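PDB 6FDD: whirlin from Mus musculus, which serves as a scaffold in the USH2 complex, is involved in hearing and vision, and supports elongation and maintenance of hair-cell stereocilia in the inner ear. Local coordinates for residues Ala34-Arg37 with Ser42-Ala45; Glu65-Ile70 with Arg77-Val82. One frame throughout, in Å; residues are numbered along the deposited sequence.

Contact 1 of 2, residues Ala34-Arg37 with Ser42-Ala45; sequences AQYR and SVEA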
ATOM      1  N   ALA A  34       2.974  -3.243   7.789  1.00 20.37           N
ATOM      2  CA  ALA A  34       3.775  -3.905   8.823  1.00 19.55           C
ATOM      3  C   ALA A  34       3.409  -5.375   8.947  1.00 21.11           C
ATOM      4  O   ALA A  34       4.296  -6.198   9.183  1.00 20.57           O
ATOM      5  CB  ALA A  34       3.631  -3.191  10.162  1.00 20.58           C
ATOM      6  N   GLN A  35       2.113  -5.721   8.767  1.00 17.06           N
ATOM      7  CA  GLN A  35       1.653  -7.118   8.813  1.00 16.96           C
ATOM      8  C   GLN A  35       2.244  -7.880   7.620  1.00 21.15           C
ATOM      9  O   GLN A  35       2.619  -9.042   7.757  1.00 21.84           O
ATOM     10  CB  GLN A  35       0.104  -7.183   8.780  1.00 17.99           C
ATOM     11  CG  GLN A  35      -0.578  -6.696  10.068  1.00 21.68           C
ATOM     12  CD  GLN A  35      -0.398  -7.605  11.267  1.00 31.39           C
ATOM     13  OE1 GLN A  35      -0.824  -8.748  11.275  1.00 29.45           O
ATOM     14  NE2 GLN A  35       0.190  -7.101  12.332  1.00 23.70           N
ATOM     15  N   TYR A  36       2.315  -7.215   6.457  1.00 18.65           N
ATOM     16  CA  TYR A  36       2.904  -7.793   5.251  1.00 18.14           C
ATOM     17  C   TYR A  36       4.431  -7.971   5.474  1.00 20.26           C
ATOM     18  O   TYR A  36       4.937  -9.068   5.297  1.00 19.32           O
ATOM     19  CB  TYR A  36       2.659  -6.899   4.037  1.00 19.26           C
ATOM     20  CG  TYR A  36       3.560  -7.223   2.861  1.00 22.25           C
ATOM     21  CD1 TYR A  36       3.440  -8.432   2.177  1.00 24.43           C
ATOM     22  CD2 TYR A  36       4.566  -6.342   2.464  1.00 23.80           C
ATOM     23  CE1 TYR A  36       4.304  -8.755   1.131  1.00 24.88           C
ATOM     24  CE2 TYR A  36       5.426  -6.650   1.412  1.00 24.37           C
ATOM     25  CZ  TYR A  36       5.292  -7.856   0.751  1.00 29.02           C
ATOM     26  OH  TYR A  36       6.135  -8.140  -0.289  1.00 26.34           O
ATOM     27  N   ARG A  37       5.113  -6.923   5.930  1.00 18.55           N
ATOM     28  CA  ARG A  37       6.573  -6.967   6.171  1.00 19.91           C
ATOM     29  C   ARG A  37       6.951  -8.025   7.207  1.00 24.30           C
ATOM     30  O   ARG A  37       7.963  -8.702   7.032  1.00 26.29           O
ATOM     31  CB  ARG A  37       7.077  -5.571   6.584  1.00 23.43           C
ATOM     32  CG  ARG A  37       8.136  -4.987   5.665  1.00 43.80           C
ATOM     33  CD  ARG A  37       8.287  -3.498   5.880  1.00 62.89           C
ATOM     34  NE  ARG A  37       9.611  -3.131   6.386  1.00 79.69           N
ATOM     35  CZ  ARG A  37      10.648  -2.829   5.612  1.00100.51           C
ATOM     36  NH1 ARG A  37      10.533  -2.872   4.289  1.00 88.34           N
ATOM     37  NH2 ARG A  37      11.811  -2.495   6.154  1.00 92.00           N
ATOM     38  N   SER A  42      -0.119 -12.255   3.103  1.00 16.71           N
ATOM     39  CA  SER A  42       0.435 -12.271   1.748  1.00 16.21           C
ATOM     40  C   SER A  42       0.374 -10.877   1.128  1.00 19.00           C
ATOM     41  O   SER A  42      -0.404 -10.036   1.567  1.00 18.09           O
ATOM     42  CB  SER A  42      -0.373 -13.228   0.870  1.00 20.43           C
ATOM     43  OG  SER A  42      -1.677 -12.710   0.665  1.00 22.71           O
ATOM     44  N   VAL A  43       1.159 -10.650   0.046  1.00 17.81           N
ATOM     45  CA  VAL A  43       1.097  -9.385  -0.695  1.00 16.92           C
ATOM     46  C   VAL A  43      -0.363  -9.151  -1.210  1.00 19.12           C
ATOM     47  O   VAL A  43      -0.831  -8.020  -1.211  1.00 17.92           O
ATOM     48  CB  VAL A  43       2.157  -9.313  -1.844  1.00 20.18           C
ATOM     49  CG1 VAL A  43       1.905 -10.364  -2.929  1.00 19.30           C
ATOM     50  CG2 VAL A  43       2.235  -7.911  -2.433  1.00 19.86           C
ATOM     51  N   GLU A  44      -1.069 -10.231  -1.599  1.00 17.52           N
ATOM     52  CA  GLU A  44      -2.449 -10.126  -2.095  1.00 17.75           C
ATOM     53  C   GLU A  44      -3.406  -9.697  -1.000  1.00 19.64           C
ATOM     54  O   GLU A  44      -4.233  -8.817  -1.234  1.00 18.64           O
ATOM     55  CB  GLU A  44      -2.927 -11.449  -2.713  1.00 19.24           C
ATOM     56  CG  GLU A  44      -2.181 -11.849  -3.977  1.00 22.88           C
ATOM     57  CD  GLU A  44      -0.919 -12.659  -3.755  1.00 34.02           C
ATOM     58  OE1 GLU A  44      -0.640 -13.043  -2.594  1.00 28.03           O
ATOM     59  OE2 GLU A  44      -0.250 -12.978  -4.760  1.00 33.81           O
ATOM     60  N   ALA A  45      -3.295 -10.295   0.208  1.00 19.35           N
ATOM     61  CA  ALA A  45      -4.167  -9.905   1.328  1.00 19.02           C
ATOM     62  C   ALA A  45      -3.923  -8.423   1.660  1.00 21.05           C
ATOM     63  O   ALA A  45      -4.878  -7.673   1.910  1.00 19.83           O
ATOM     64  CB  ALA A  45      -3.920 -10.792   2.532  1.00 19.36           C
TER

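Contact 2 of 2, residues Glu65-Ile70 with Arg77-Val82; sequences EVRSII and RFDHLV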
ATOM      1  N   GLU A  65       3.473   4.251  -4.749  1.00 33.13           N
ATOM      2  CA  GLU A  65       4.492   4.478  -3.717  1.00 32.81           C
ATOM      3  C   GLU A  65       4.700   3.201  -2.909  1.00 34.64           C
ATOM      4  O   GLU A  65       5.835   2.867  -2.581  1.00 34.02           O
ATOM      5  CB  GLU A  65       4.118   5.652  -2.799  1.00 34.74           C
ATOM      6  CG  GLU A  65       3.864   6.974  -3.513  1.00 47.79           C
ATOM      7  CD  GLU A  65       5.070   7.734  -4.039  1.00 81.91           C
ATOM      8  OE1 GLU A  65       6.221   7.279  -3.837  1.00 82.24           O
ATOM      9  OE2 GLU A  65       4.856   8.807  -4.647  1.00 85.32           O
ATOM     10  N   VAL A  66       3.599   2.458  -2.614  1.00 28.76           N
ATOM     11  CA  VAL A  66       3.664   1.171  -1.898  1.00 27.83           C
ATOM     12  C   VAL A  66       4.498   0.164  -2.691  1.00 30.89           C
ATOM     13  O   VAL A  66       5.259  -0.594  -2.100  1.00 30.97           O
ATOM     14  CB  VAL A  66       2.244   0.629  -1.551  1.00 30.66           C
ATOM     15  CG1 VAL A  66       2.275  -0.822  -1.057  1.00 30.74           C
ATOM     16  CG2 VAL A  66       1.553   1.531  -0.535  1.00 30.10           C
ATOM     17  N   ARG A  67       4.358   0.156  -4.026  1.00 29.36           N
ATOM     18  CA  ARG A  67       5.096  -0.758  -4.906  1.00 29.79           C
ATOM     19  C   ARG A  67       6.610  -0.718  -4.639  1.00 34.70           C
ATOM     20  O   ARG A  67       7.255  -1.763  -4.605  1.00 33.24           O
ATOM     21  CB  ARG A  67       4.809  -0.436  -6.384  1.00 30.02           C
ATOM     22  CG  ARG A  67       5.249  -1.541  -7.325  1.00 32.34           C
ATOM     23  CD  ARG A  67       5.078  -1.178  -8.785  1.00 35.11           C
ATOM     24  NE  ARG A  67       5.494  -2.290  -9.643  1.00 39.15           N
ATOM     25  CZ  ARG A  67       6.742  -2.496 -10.058  1.00 51.80           C
ATOM     26  NH1 ARG A  67       7.713  -1.654  -9.714  1.00 36.83           N
ATOM     27  NH2 ARG A  67       7.030  -3.543 -10.815  1.00 36.69           N
ATOM     28  N   SER A  68       7.142   0.487  -4.399  1.00 34.19           N
ATOM     29  CA  SER A  68       8.565   0.729  -4.143  1.00 35.76           C
ATOM     30  C   SER A  68       9.087   0.131  -2.822  1.00 41.57           C
ATOM     31  O   SER A  68      10.296  -0.051  -2.692  1.00 42.22           O
ATOM     32  CB  SER A  68       8.855   2.223  -4.196  1.00 39.36           C
ATOM     33  OG  SER A  68       8.383   2.782  -5.411  1.00 51.26           O
ATOM     34  N   ILE A  69       8.195  -0.191  -1.860  1.00 38.33           N
ATOM     35  CA  ILE A  69       8.618  -0.700  -0.557  1.00 38.95           C
ATOM     36  C   ILE A  69       8.340  -2.209  -0.350  1.00 43.09           C
ATOM     37  O   ILE A  69       8.786  -2.755   0.661  1.00 43.75           O
ATOM     38  CB  ILE A  69       8.063   0.172   0.619  1.00 43.07           C
ATOM     39  CG1 ILE A  69       6.520   0.217   0.678  1.00 43.64           C
ATOM     40  CG2 ILE A  69       8.641   1.592   0.566  1.00 45.02           C
ATOM     41  CD1 ILE A  69       5.861  -0.865   1.510  1.00 53.59           C
ATOM     42  N   ILE A  70       7.635  -2.880  -1.285  1.00 39.01           N
ATOM     43  CA  ILE A  70       7.355  -4.320  -1.164  1.00 38.77           C
ATOM     44  C   ILE A  70       8.573  -5.175  -1.614  1.00 43.02           C
ATOM     45  O   ILE A  70       9.425  -4.675  -2.357  1.00 43.48           O
ATOM     46  CB  ILE A  70       6.018  -4.756  -1.844  1.00 41.46           C
ATOM     47  CG1 ILE A  70       6.091  -4.720  -3.379  1.00 41.21           C
ATOM     48  CG2 ILE A  70       4.811  -3.967  -1.325  1.00 40.64           C
ATOM     49  CD1 ILE A  70       5.839  -6.030  -3.962  1.00 47.48           C
ATOM     50  N   ARG A  77       3.409 -10.555  -8.420  1.00 21.88           N
ATOM     51  CA  ARG A  77       2.118 -10.803  -7.768  1.00 22.14           C
ATOM     52  C   ARG A  77       1.401  -9.478  -7.480  1.00 24.44           C
ATOM     53  O   ARG A  77       0.209  -9.348  -7.776  1.00 23.50           O
ATOM     54  CB  ARG A  77       2.303 -11.630  -6.500  1.00 20.82           C
ATOM     55  CG  ARG A  77       2.553 -13.107  -6.792  1.00 25.23           C
ATOM     56  CD  ARG A  77       3.213 -13.817  -5.632  1.00 33.74           C
ATOM     57  NE  ARG A  77       2.351 -13.812  -4.447  1.00 33.89           N
ATOM     58  CZ  ARG A  77       2.701 -14.265  -3.249  1.00 43.12           C
ATOM     59  NH1 ARG A  77       3.912 -14.779  -3.052  1.00 31.14           N
ATOM     60  NH2 ARG A  77       1.847 -14.210  -2.239  1.00 28.64           N
ATOM     61  N   PHE A  78       2.143  -8.460  -6.982  1.00 21.50           N
ATOM     62  CA  PHE A  78       1.581  -7.133  -6.715  1.00 20.33           C
ATOM     63  C   PHE A  78       0.987  -6.522  -7.998  1.00 26.30           C
ATOM     64  O   PHE A  78      -0.171  -6.082  -7.997  1.00 24.87           O
ATOM     65  CB  PHE A  78       2.656  -6.207  -6.100  1.00 20.77           C
ATOM     66  CG  PHE A  78       2.187  -4.816  -5.728  1.00 20.94           C
ATOM     67  CD1 PHE A  78       2.220  -3.780  -6.653  1.00 22.94           C
ATOM     68  CD2 PHE A  78       1.734  -4.536  -4.440  1.00 22.87           C
ATOM     69  CE1 PHE A  78       1.796  -2.495  -6.308  1.00 24.39           C
ATOM     70  CE2 PHE A  78       1.333  -3.243  -4.087  1.00 24.15           C
ATOM     71  CZ  PHE A  78       1.359  -2.233  -5.021  1.00 22.87           C
ATOM     72  N   ASP A  79       1.771  -6.521  -9.097  1.00 22.90           N
ATOM     73  CA  ASP A  79       1.371  -5.978 -10.401  1.00 23.11           C
ATOM     74  C   ASP A  79       0.180  -6.728 -11.003  1.00 26.24           C
ATOM     75  O   ASP A  79      -0.613  -6.128 -11.713  1.00 26.31           O
ATOM     76  CB  ASP A  79       2.559  -5.993 -11.378  1.00 24.57           C
ATOM     77  CG  ASP A  79       3.666  -5.016 -11.022  1.00 32.77           C
ATOM     78  OD1 ASP A  79       3.408  -4.088 -10.214  1.00 29.60           O
ATOM     79  OD2 ASP A  79       4.791  -5.170 -11.557  1.00 39.19           O
ATOM     80  N   HIS A  80       0.035  -8.021 -10.685  1.00 23.29           N
ATOM     81  CA  HIS A  80      -1.085  -8.808 -11.195  1.00 23.09           C
ATOM     82  C   HIS A  80      -2.438  -8.321 -10.638  1.00 27.20           C
ATOM     83  O   HIS A  80      -3.460  -8.474 -11.316  1.00 23.58           O
ATOM     84  CB  HIS A  80      -0.867 -10.298 -10.939  1.00 24.07           C
ATOM     85  CG  HIS A  80      -1.722 -11.201 -11.782  1.00 27.67           C
ATOM     86  ND1 HIS A  80      -1.781 -11.068 -13.171  1.00 29.43           N
ATOM     87  CD2 HIS A  80      -2.503 -12.242 -11.411  1.00 28.73           C
ATOM     88  CE1 HIS A  80      -2.600 -12.021 -13.589  1.00 28.04           C
ATOM     89  NE2 HIS A  80      -3.049 -12.761 -12.572  1.00 28.03           N
ATOM     90  N   LEU A  81      -2.435  -7.664  -9.448  1.00 25.04           N
ATOM     91  CA  LEU A  81      -3.668  -7.129  -8.836  1.00 24.46           C
ATOM     92  C   LEU A  81      -3.774  -5.618  -8.903  1.00 26.91           C
ATOM     93  O   LEU A  81      -4.883  -5.090  -8.910  1.00 26.39           O
ATOM     94  CB  LEU A  81      -3.806  -7.575  -7.367  1.00 24.62           C
ATOM     95  CG  LEU A  81      -3.967  -9.070  -7.082  1.00 29.97           C
ATOM     96  CD1 LEU A  81      -4.265  -9.285  -5.605  1.00 30.35           C
ATOM     97  CD2 LEU A  81      -5.086  -9.698  -7.916  1.00 33.35           C
ATOM     98  N   VAL A  82      -2.625  -4.918  -8.909  1.00 24.11           N
ATOM     99  CA  VAL A  82      -2.561  -3.452  -8.903  1.00 24.33           C
ATOM    100  C   VAL A  82      -2.163  -2.960 -10.281  1.00 29.72           C
ATOM    101  O   VAL A  82      -1.034  -3.205 -10.721  1.00 29.33           O
ATOM    102  CB  VAL A  82      -1.589  -2.918  -7.808  1.00 28.21           C
ATOM    103  CG1 VAL A  82      -1.515  -1.389  -7.813  1.00 27.56           C
ATOM    104  CG2 VAL A  82      -1.962  -3.442  -6.423  1.00 28.22           C
TER

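Contact 1 of 2, residues Ala34-Arg37 with Ser42-Ala45
Y36, on the last turn of helix 23-37, sets the CD1-CE1 corner of its ring obliquely against V43, the first residue of helix 43-53. The tight part is small: CE1 of Y36 comes within 3.7 Å of CB of V43, and the neighbouring ring atom CD1 lies 3.8 Å from the backbone N of V43. The ring meets S42 as well, its CD1 standing 4.1 Å from the carbonyl carbon of S42, so it also touches backbone atoms at the start of the second helix. With chi1 at 164°, CG of Y36 lies opposite its backbone N, which carries the ring over to that backbone, and from there Y36 and V43 run side by side in the same direction. This is where one helix ends and the next begins in HHD2, the second of whirlin's all-helical harmonin-homology domains; four residues without helix or strand join the two segments. Y36 is buried, and its hydroxyl is held by partners in the loop before helix 75-81: it is hydrogen-bonded to OD2 of D74 and to the backbone N of S71, which fixes the outer end of the ring. The looser side is that of S42, whose CB points away from helix 23-37 and whose hydroxyl serves its own helix instead. As N-cap, OG of S42 accepts from N of A45 at 2.9 Å, with an N-H...O angle of 165°, and closes the first turn. The same OG makes a weak bond of 3.4 Å to OE1 of E44, whose CB also points away from helix 23-37.

Contact 2 of 2, residues Glu65-Ile70 with Arg77-Val82
The backbones of 65-70, on and after helix 62-67, and of 77-82, on and after helix 75-81, come closest at R67 and F78, whose CA atoms are 7.5 Å apart. F78 fills the interval, its ring reaching across to the first segment. CE1 of F78 touches CB of R67 at 3.7 Å, CE2 of F78 meets CG1 of V66 at 4.0 Å, and CD1 of I70 sits 3.8 Å from CB of F78. V82, one turn on, lays CG2 over one face of the ring near its rim. Above this apolar patch R67 stretches out, its chain extended from CG to NE, to grip D79 side-on. NE of R67 donates to OD1 of D79 at 2.8 Å and NH2 of R67 to OD2 of D79 at 2.9 Å, both bonds almost straight (171° and 172°) and both taking syn lone pairs. Guanidinium and carboxylate planes are only 7° apart, so the two bonds together fix how each group is turned. A methionine in place of R67 would probably leave the D79 carboxylate without its paired donors and free to turn. V66 also touches L13 and M29, while V47 of helix 43-53 packs on F78. An aromatic side chain buried among several helices, with a bidentate salt bridge at its margin, is the arrangement here of the hydrophobic core of a compact helical bundle, the HHD2 domain.

The two contacts follow one another along the chain, contact 1 closing before contact 2 opens, and their centres lie about 11 Å apart. They nevertheless touch directly. OE2 of E44 and NE of R77 form a salt bridge of 2.8 Å, beside which CG1 of V43 packs 3.8 Å from the same NE of R77. One turn on from R77, CD1 of L81 rests 3.7 Å from CG of E44. Between 34-37 and 65-70, OH of Y36 packs 3.7 Å from CB of I70. Helices 23-37 and 43-53 are thus tied to the C-terminal part of the domain by both charge and apolar packing.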